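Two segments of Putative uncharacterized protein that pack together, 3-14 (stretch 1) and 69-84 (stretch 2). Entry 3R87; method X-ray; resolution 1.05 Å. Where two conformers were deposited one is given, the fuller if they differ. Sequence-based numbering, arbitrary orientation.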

ATOM      1  N   MET A   3      28.067   1.196  16.991  1.00 31.39           N
ATOM      2  CA  MET A   3      26.773   1.832  16.406  1.00 29.61           C
ATOM      3  C   MET A   3      26.961   3.315  16.021  1.00 24.38           C
ATOM      4  O   MET A   3      27.686   4.104  16.730  1.00 27.30           O
ATOM      5  N   SER A   4      26.376   3.727  14.910  1.00 19.87           N
ATOM      6  CA  SER A   4      26.462   5.114  14.446  1.00 17.32           C
ATOM      7  C   SER A   4      25.709   5.996  15.395  1.00 17.91           C
ATOM      8  O   SER A   4      24.948   5.533  16.229  1.00 19.07           O
ATOM      9  N   LYS A   5      25.806   7.323  15.176  1.00 17.80           N
ATOM     10  CA  LYS A   5      24.852   8.268  15.730  1.00 16.50           C
ATOM     11  C   LYS A   5      23.397   7.916  15.317  1.00 13.32           C
ATOM     12  O   LYS A   5      23.191   7.138  14.360  1.00 13.62           O
ATOM     13  N   ILE A   6      22.452   8.531  15.993  1.00 12.73           N
ATOM     14  CA  ILE A   6      21.054   8.432  15.644  1.00 11.60           C
ATOM     15  C   ILE A   6      20.712   9.455  14.564  1.00 10.82           C
ATOM     16  O   ILE A   6      20.998  10.628  14.692  1.00 13.78           O
ATOM     17  N   TYR A   7      20.131   8.987  13.481  1.00  9.89           N
ATOM     18  CA  TYR A   7      19.583   9.806  12.403  1.00  9.92           C
ATOM     19  C   TYR A   7      18.085   9.967  12.625  1.00  9.82           C
ATOM     20  O   TYR A   7      17.442   9.044  13.138  1.00 11.95           O
ATOM     21  N   HIS A   8      17.535  11.080  12.211  1.00  9.26           N
ATOM     22  CA  HIS A   8      16.147  11.413  12.387  1.00  9.43           C
ATOM     23  C   HIS A   8      15.479  11.624  11.035  1.00  9.35           C
ATOM     24  O   HIS A   8      16.027  12.342  10.196  1.00 11.52           O
ATOM     25  N   HIS A   9      14.280  11.065  10.847  1.00  9.19           N
ATOM     26  CA  HIS A   9      13.515  11.240   9.607  1.00  9.24           C
ATOM     27  C   HIS A   9      12.076  11.350   9.969  1.00  8.37           C
ATOM     28  O   HIS A   9      11.522  10.456  10.565  1.00  8.84           O
ATOM     29  N   PRO A  10      11.418  12.452   9.615  1.00  9.00           N
ATOM     30  CA  PRO A  10      10.009  12.617   9.995  1.00  8.95           C
ATOM     31  C   PRO A  10       9.097  11.825   9.085  1.00  8.85           C
ATOM     32  O   PRO A  10       9.349  11.728   7.884  1.00 11.42           O
ATOM     33  N   VAL A  11       8.011  11.311   9.636  1.00  8.24           N
ATOM     34  CA  VAL A  11       6.965  10.670   8.857  0.75  8.54           C
ATOM     35  C   VAL A  11       5.621  11.168   9.342  1.00  7.69           C
ATOM     36  O   VAL A  11       5.284  10.990  10.525  1.00  9.08           O
ATOM     37  N   GLN A  12       4.830  11.742   8.434  1.00  7.63           N
ATOM     38  CA  GLN A  12       3.479  12.136   8.762  1.00  7.34           C
ATOM     39  C   GLN A  12       2.523  10.989   8.433  1.00  6.91           C
ATOM     40  O   GLN A  12       2.662  10.309   7.417  1.00  7.44           O
ATOM     41  N   ILE A  13       1.517  10.807   9.294  1.00  7.23           N
ATOM     42  CA  ILE A  13       0.518   9.743   9.161  1.00  6.93           C
ATOM     43  C   ILE A  13      -0.721  10.302   8.459  1.00  6.88           C
ATOM     44  O   ILE A  13      -1.410  11.185   9.004  1.00  7.73           O
ATOM     45  N   TYR A  14      -1.013   9.778   7.280  1.00  6.94           N
ATOM     46  CA  TYR A  14      -2.128  10.198   6.446  1.00  7.38           C
ATOM     47  C   TYR A  14      -3.194   9.102   6.422  1.00  7.02           C
ATOM     48  O   TYR A  14      -3.042   8.030   7.026  1.00  7.39           O
ATOM     49  N   GLY A  69       0.089   2.221  19.593  1.00  9.73           N
ATOM     50  CA  GLY A  69      -0.574   2.602  18.370  1.00  9.61           C
ATOM     51  C   GLY A  69      -0.239   4.030  17.977  1.00  9.26           C
ATOM     52  O   GLY A  69      -0.150   4.941  18.820  1.00 11.93           O
ATOM     53  N   VAL A  70      -0.038   4.284  16.708  1.00  8.22           N
ATOM     54  CA  VAL A  70       0.259   5.582  16.157  1.00  8.33           C
ATOM     55  C   VAL A  70      -1.011   6.091  15.457  1.00  8.18           C
ATOM     56  O   VAL A  70      -1.714   5.337  14.789  1.00  8.57           O
ATOM     57  N   GLU A  71      -1.295   7.391  15.591  1.00  9.08           N
ATOM     58  CA  GLU A  71      -2.556   7.946  15.154  1.00  9.32           C
ATOM     59  C   GLU A  71      -2.444   8.891  13.968  1.00  8.18           C
ATOM     60  O   GLU A  71      -1.409   9.496  13.683  1.00  8.71           O
ATOM     61  N   PHE A  72      -3.567   9.018  13.255  1.00  9.05           N
ATOM     62  CA  PHE A  72      -3.710   9.951  12.145  1.00  8.63           C
ATOM     63  C   PHE A  72      -3.226  11.338  12.499  1.00  8.11           C
ATOM     64  O   PHE A  72      -3.546  11.866  13.584  1.00  9.14           O
ATOM     65  N   ALA A  73      -2.505  11.927  11.561  1.00  8.12           N
ATOM     66  CA  ALA A  73      -2.042  13.329  11.581  1.00  9.00           C
ATOM     67  C   ALA A  73      -0.868  13.541  12.518  1.00  9.01           C
ATOM     68  O   ALA A  73      -0.354  14.653  12.583  1.00 11.11           O
ATOM     69  N   GLU A  74      -0.380  12.526  13.213  1.00  8.76           N
ATOM     70  CA  GLU A  74       0.867  12.635  13.939  1.00  8.94           C
ATOM     71  C   GLU A  74       2.031  12.760  12.968  1.00  8.63           C
ATOM     72  O   GLU A  74       2.048  12.081  11.925  1.00  9.94           O
ATOM     73  N   ILE A  75       3.027  13.554  13.347  1.00  8.70           N
ATOM     74  CA  ILE A  75       4.302  13.558  12.697  1.00  9.22           C
ATOM     75  C   ILE A  75       5.252  12.830  13.632  1.00  9.12           C
ATOM     76  O   ILE A  75       5.620  13.338  14.686  1.00 11.54           O
ATOM     77  N   CYS A  76       5.588  11.608  13.272  1.00  9.10           N
ATOM     78  CA  CYS A  76       6.491  10.787  14.069  0.90  9.02           C
ATOM     79  C   CYS A  76       7.905  11.009  13.630  1.00  8.84           C
ATOM     80  O   CYS A  76       8.197  11.533  12.547  1.00 11.43           O
ATOM     81  N   ASP A  77       8.840  10.673  14.525  1.00  8.82           N
ATOM     82  CA  ASP A  77      10.266  10.679  14.213  1.00  8.50           C
ATOM     83  C   ASP A  77      10.732   9.251  14.067  1.00  8.34           C
ATOM     84  O   ASP A  77      10.591   8.453  14.999  1.00 10.11           O
ATOM     85  N   ILE A  78      11.275   8.912  12.902  1.00  7.89           N
ATOM     86  CA  ILE A  78      11.940   7.632  12.715  1.00  7.99           C
ATOM     87  C   ILE A  78      13.409   7.845  13.092  1.00  7.58           C
ATOM     88  O   ILE A  78      14.065   8.702  12.514  1.00  9.32           O
ATOM     89  N   ARG A  79      13.879   7.072  14.056  1.00  7.52           N
ATOM     90  CA  ARG A  79      15.234   7.246  14.611  1.00  7.84           C
ATOM     91  C   ARG A  79      16.025   6.012  14.272  1.00  8.17           C
ATOM     92  O   ARG A  79      15.640   4.885  14.672  1.00  8.57           O
ATOM     93  N   THR A  80      17.138   6.184  13.572  1.00  8.07           N
ATOM     94  CA  THR A  80      17.870   5.088  12.968  1.00  8.40           C
ATOM     95  C   THR A  80      19.347   5.154  13.323  1.00  8.69           C
ATOM     96  O   THR A  80      19.956   6.220  13.223  1.00  9.62           O
ATOM     97  N   SER A  81      19.936   4.027  13.648  1.00  9.62           N
ATOM     98  CA  SER A  81      21.371   3.890  13.699  0.75  9.92           C
ATOM     99  C   SER A  81      21.781   2.612  12.985  1.00 10.25           C
ATOM    100  O   SER A  81      20.952   1.721  12.753  1.00 10.84           O
ATOM    101  N   PHE A  82      23.048   2.504  12.602  1.00 11.86           N
ATOM    102  CA  PHE A  82      23.585   1.333  11.927  1.00 12.23           C
ATOM    103  C   PHE A  82      24.878   0.934  12.497  1.00 13.42           C
ATOM    104  O   PHE A  82      25.635   1.752  13.069  1.00 14.40           O
ATOM    105  N   THR A  83      25.192  -0.349  12.338  1.00 15.42           N
ATOM    106  CA  THR A  83      26.509  -0.872  12.641  0.75 19.23           C
ATOM    107  C   THR A  83      26.840  -1.873  11.529  1.00 17.78           C
ATOM    108  O   THR A  83      26.038  -2.598  11.029  1.00 19.57           O
ATOM    109  N   LEU A  84      28.068  -1.870  11.143  1.00 21.86           N
ATOM    110  CA  LEU A  84      28.560  -2.799  10.106  1.00 25.65           C
ATOM    111  C   LEU A  84      28.870  -4.121  10.779  1.00 26.29           C
ATOM    112  O   LEU A  84      29.464  -4.130  11.861  1.00 28.74           O
TER

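The one hydrogen bond between side chains of the two stretches runs from His-8 ND1 to Asp-77 OD2, 2.7 Å long and nearly linear (167°). The same carboxylate oxygen accepts a second bond, from Arg-79 NE at 2.8 Å, which is part of a salt bridge within stretch 2. His-8 and Arg-79 face each other as a non-hydrogen-bonded antiparallel pair, both with chi1 in m, whereas Asp-77 adopts t, which carries its carboxylate toward stretch 1. The imidazole receives Asp-77 OD2 at its edge, near the ring plane, as befits an in-plane N-H donor.

Ser-4 supplies the second polar anchor. Its CA-to-CB bond points toward stretch 2, and in the p rotamer its OG accepts a hydrogen bond from Phe-82 N (2.9 Å) while donating to Lys-5 O (2.8 Å). Ser-4 N in turn donates to Phe-82 O at 2.8 Å, so backbone and hydroxyl together grip one residue. The Phe-82 side chain starts away from stretch 1, but its p rotamer brings the ring back: Ser-4 CB lies 3.9 Å from the centroid of the Phe-82 ring, over its face, in a CH-pi contact. Tyr-7, in m, meets the same ring, with Tyr-7 CE2 3.9 Å from Phe-82 CE1.

Between Ser-4 and the turn, paired backbone hydrogen bonds join Tyr-7 to Thr-80, His-9 to Ile-78 and Val-11 to Cys-76, and the side chains of these six residues share one face of the sheet. There Val-11 (t) packs its CG2 3.6 Å from CG1 of Ile-78 (m, m), both residues being buried. The face that carries His-8, Asp-77 and Arg-79 continues with Pro-10 and Ile-75, where Pro-10 CB lies 4.1 Å from Ile-75 CG2. Gln-12, chi1 t, extends alongside Ile-75 (m, t), placing its OE1 3.7 Å from Ile-75 CD1.

Ile-13 has the largest area covered by the opposing stretch. Its CA-to-CB bond points toward stretch 2, and the side chain is m, m; its CG1 approaches Val-70 CG1 to 3.8 Å, and its CB lies 3.5 Å from Glu-71 O. Ile-13 N donates to Glu-74 O (3.0 Å) and Ile-13 O accepts from Ala-73 N (2.9 Å), both partners belonging to the type II turn from Glu-71 to Glu-74. Phe-72, in t, brings its CD1 to 3.5 Å from Ile-13 O. At the other extremity, exposed Met-3 (chi1 t) reaches across to Ser-81 and Thr-83. Its SD lies 2.7 Å from Ser-81 OG and its CE 2.6 Å from Thr-83 CG2, separations too short for ordinary contacts; Ser-81 and Thr-83 each have two deposited conformers, so the given positions need not be occupied together with this Met-3 side chain.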

ATOM      1  CB  MET A   3      25.531   1.726  17.376  1.00 32.41           C
ATOM      2  CG  MET A   3      24.162   1.920  16.888  0.50 31.51           C
ATOM      3  SD  MET A   3      22.828   0.604  16.646  0.50 35.55           S
ATOM      4  CE  MET A   3      23.068  -0.020  15.135  0.50 15.59           C
ATOM      5  CB  SER A   4      25.860   5.195  13.055  1.00 16.46           C
ATOM      6  OG  SER A   4      24.452   5.023  13.133  1.00 13.58           O
ATOM      7  CB  LYS A   5      25.150   9.680  15.321  1.00 18.96           C
ATOM      8  CG  LYS A   5      24.938   9.890  13.807  1.00 21.21           C
ATOM      9  CD  LYS A   5      25.180  11.377  13.424  1.00 30.41           C
ATOM     10  CE  LYS A   5      24.991  11.611  11.932  1.00 35.56           C
ATOM     11  NZ  LYS A   5      25.297  13.048  11.476  1.00 46.11           N
ATOM     12  CB  ILE A   6      20.162   8.550  16.862  1.00 12.77           C
ATOM     13  CG1 ILE A   6      20.437   7.388  17.846  1.00 15.77           C
ATOM     14  CG2 ILE A   6      18.708   8.660  16.466  1.00 14.26           C
ATOM     15  CD1 ILE A   6      19.689   7.454  19.180  1.00 19.18           C
ATOM     16  CB  TYR A   7      19.827   9.139  11.037  1.00 11.09           C
ATOM     17  CG  TYR A   7      21.295   9.016  10.708  1.00 12.39           C
ATOM     18  CD1 TYR A   7      21.908   9.957   9.885  1.00 17.62           C
ATOM     19  CD2 TYR A   7      22.071   7.983  11.177  1.00 12.90           C
ATOM     20  CE1 TYR A   7      23.282   9.850   9.602  1.00 21.45           C
ATOM     21  CE2 TYR A   7      23.454   7.867  10.900  1.00 16.96           C
ATOM     22  CZ  TYR A   7      24.018   8.790  10.108  1.00 21.38           C
ATOM     23  OH  TYR A   7      25.359   8.694   9.828  1.00 28.14           O
ATOM     24  CB  HIS A   8      16.019  12.708  13.220  1.00 10.18           C
ATOM     25  CG  HIS A   8      16.580  12.592  14.591  1.00 10.50           C
ATOM     26  ND1 HIS A   8      15.815  12.321  15.674  1.00 10.93           N
ATOM     27  CD2 HIS A   8      17.871  12.704  15.036  1.00 12.64           C
ATOM     28  CE1 HIS A   8      16.591  12.259  16.771  1.00 12.18           C
ATOM     29  NE2 HIS A   8      17.832  12.485  16.388  1.00 13.24           N
ATOM     30  CB  HIS A   9      13.744   9.998   8.699  1.00 11.16           C
ATOM     31  CG  HIS A   9      12.883  10.023   7.450  1.00 12.73           C
ATOM     32  ND1 HIS A   9      13.018  10.987   6.509  1.00 16.45           N
ATOM     33  CD2 HIS A   9      11.798   9.252   7.056  1.00 13.63           C
ATOM     34  CE1 HIS A   9      12.055  10.831   5.581  1.00 14.83           C
ATOM     35  NE2 HIS A   9      11.349   9.737   5.855  1.00 15.47           N
ATOM     36  CB  PRO A  10       9.762  14.117   9.816  1.00 11.69           C
ATOM     37  CG  PRO A  10      10.771  14.520   8.751  1.00 15.11           C
ATOM     38  CD  PRO A  10      11.945  13.670   8.909  1.00 11.48           C
ATOM     39  CB  VAL A  11       7.033   9.104   8.955  0.75  9.77           C
ATOM     40  CG1 VAL A  11       5.759   8.486   8.347  0.75 10.85           C
ATOM     41  CG2 VAL A  11       8.291   8.650   8.226  0.75 10.98           C
ATOM     42  CB  GLN A  12       3.071  13.389   8.016  1.00  8.64           C
ATOM     43  CG  GLN A  12       1.710  13.881   8.371  1.00  9.55           C
ATOM     44  CD  GLN A  12       1.393  15.300   8.050  1.00  9.95           C
ATOM     45  OE1 GLN A  12       2.293  16.163   8.011  1.00 11.62           O
ATOM     46  NE2 GLN A  12       0.139  15.604   7.872  1.00 10.52           N
ATOM     47  CB  ILE A  13       0.170   9.186  10.539  1.00  7.83           C
ATOM     48  CG1 ILE A  13       1.426   8.693  11.281  1.00  8.90           C
ATOM     49  CG2 ILE A  13      -0.883   8.086  10.427  1.00  7.88           C
ATOM     50  CD1 ILE A  13       2.289   7.723  10.511  1.00  9.27           C
ATOM     51  CB  TYR A  14      -1.630  10.471   5.018  1.00  7.45           C
ATOM     52  CG  TYR A  14      -0.581  11.539   4.928  1.00  7.39           C
ATOM     53  CD1 TYR A  14      -0.959  12.903   4.852  1.00  8.01           C
ATOM     54  CD2 TYR A  14       0.753  11.230   4.844  1.00  7.59           C
ATOM     55  CE1 TYR A  14       0.022  13.893   4.702  1.00  8.59           C
ATOM     56  CE2 TYR A  14       1.721  12.215   4.715  1.00  8.46           C
ATOM     57  CZ  TYR A  14       1.343  13.548   4.618  1.00  8.44           C
ATOM     58  OH  TYR A  14       2.309  14.506   4.455  1.00 10.89           O
ATOM     59  CB  VAL A  70       1.442   5.490  15.214  1.00  8.47           C
ATOM     60  CG1 VAL A  70       1.732   6.786  14.518  1.00 10.20           C
ATOM     61  CG2 VAL A  70       2.726   4.963  15.938  1.00  9.68           C
ATOM     62  CB  GLU A  71      -3.236   8.668  16.314  1.00 12.77           C
ATOM     63  CG  GLU A  71      -3.577   7.669  17.418  1.00 16.33           C
ATOM     64  CD  GLU A  71      -4.126   8.265  18.652  1.00 24.40           C
ATOM     65  OE1 GLU A  71      -4.500   9.415  18.673  1.00 28.09           O
ATOM     66  OE2 GLU A  71      -4.099   7.576  19.690  1.00 29.79           O
ATOM     67  CB  PHE A  72      -5.189  10.013  11.740  1.00  8.97           C
ATOM     68  CG  PHE A  72      -5.457  11.032  10.680  1.00  9.10           C
ATOM     69  CD1 PHE A  72      -4.918  10.930   9.412  1.00  9.09           C
ATOM     70  CD2 PHE A  72      -6.288  12.110  10.964  1.00 10.55           C
ATOM     71  CE1 PHE A  72      -5.156  11.896   8.435  1.00  9.90           C
ATOM     72  CE2 PHE A  72      -6.517  13.078   9.965  1.00 11.96           C
ATOM     73  CZ  PHE A  72      -5.975  12.968   8.734  1.00 11.25           C
ATOM     74  CB  ALA A  73      -3.194  14.313  11.849  1.00 10.51           C
ATOM     75  CB  GLU A  74       1.058  11.479  14.905  1.00  9.66           C
ATOM     76  CG  GLU A  74       0.026  11.539  16.009  1.00 10.81           C
ATOM     77  CD  GLU A  74       0.075  10.466  17.063  1.00 11.35           C
ATOM     78  OE1 GLU A  74      -0.654  10.679  18.090  1.00 14.48           O
ATOM     79  OE2 GLU A  74       0.637   9.378  16.872  1.00 11.12           O
ATOM     80  CB  ILE A  75       4.812  14.942  12.308  1.00 10.46           C
ATOM     81  CG1 ILE A  75       3.782  15.635  11.364  1.00 12.17           C
ATOM     82  CG2 ILE A  75       6.176  14.776  11.603  1.00 14.36           C
ATOM     83  CD1 ILE A  75       4.174  17.080  11.053  1.00 16.51           C
ATOM     84  CB  CYS A  76       6.137   9.335  13.858  0.90 11.02           C
ATOM     85  SG  CYS A  76       4.549   8.884  14.579  0.90 13.57           S
ATOM     86  CB  ASP A  77      11.029  11.372  15.341  1.00  9.57           C
ATOM     87  CG  ASP A  77      12.482  11.650  15.035  1.00  9.85           C
ATOM     88  OD1 ASP A  77      12.912  11.560  13.889  1.00 12.02           O
ATOM     89  OD2 ASP A  77      13.203  11.980  16.010  1.00 11.27           O
ATOM     90  CB  ILE A  78      11.828   7.099  11.279  1.00  8.94           C
ATOM     91  CG1 ILE A  78      10.428   7.182  10.726  1.00 10.44           C
ATOM     92  CG2 ILE A  78      12.464   5.740  11.210  1.00  9.62           C
ATOM     93  CD1 ILE A  78       9.480   6.377  11.502  1.00 12.93           C
ATOM     94  CB  ARG A  79      15.124   7.475  16.104  1.00  8.50           C
ATOM     95  CG  ARG A  79      14.356   8.727  16.436  1.00  8.85           C
ATOM     96  CD  ARG A  79      14.368   9.062  17.909  1.00  9.33           C
ATOM     97  NE  ARG A  79      13.608  10.258  18.160  1.00  9.47           N
ATOM     98  CZ  ARG A  79      13.309  10.696  19.378  1.00  9.13           C
ATOM     99  NH1 ARG A  79      13.712   9.973  20.452  1.00  9.96           N
ATOM    100  NH2 ARG A  79      12.597  11.787  19.522  1.00 10.85           N
ATOM    101  CB  THR A  80      17.748   5.184  11.428  1.00  8.93           C
ATOM    102  OG1 THR A  80      16.373   5.047  11.062  1.00  9.00           O
ATOM    103  CG2 THR A  80      18.541   4.133  10.686  1.00 10.53           C
ATOM    104  CB  SER A  81      21.910   3.900  15.143  0.75 11.45           C
ATOM    105  OG  SER A  81      21.410   2.782  15.811  0.75 12.16           O
ATOM    106  CB  PHE A  82      23.731   1.509  10.361  1.00 14.62           C
ATOM    107  CG  PHE A  82      24.733   2.524   9.968  1.00 15.83           C
ATOM    108  CD1 PHE A  82      24.419   3.898   9.732  1.00 15.27           C
ATOM    109  CD2 PHE A  82      26.087   2.128   9.806  1.00 18.39           C
ATOM    110  CE1 PHE A  82      25.382   4.813   9.373  1.00 17.34           C
ATOM    111  CE2 PHE A  82      27.031   3.099   9.482  1.00 20.10           C
ATOM    112  CZ  PHE A  82      26.677   4.460   9.221  1.00 19.83           C
ATOM    113  CB  THR A  83      26.490  -1.604  13.969  0.75 23.70           C
ATOM    114  OG1 THR A  83      25.989  -2.862  13.834  0.75 29.23           O
ATOM    115  CG2 THR A  83      25.519  -0.998  14.996  0.75 19.76           C
ATOM    116  CB  LEU A  84      29.785  -2.204   9.375  1.00 28.77           C
ATOM    117  CG  LEU A  84      29.548  -0.695   9.046  1.00 30.49           C
ATOM    118  CD1 LEU A  84      30.762   0.150   8.608  1.00 37.59           C
ATOM    119  CD2 LEU A  84      28.378  -0.663   7.967  1.00 30.92           C
TER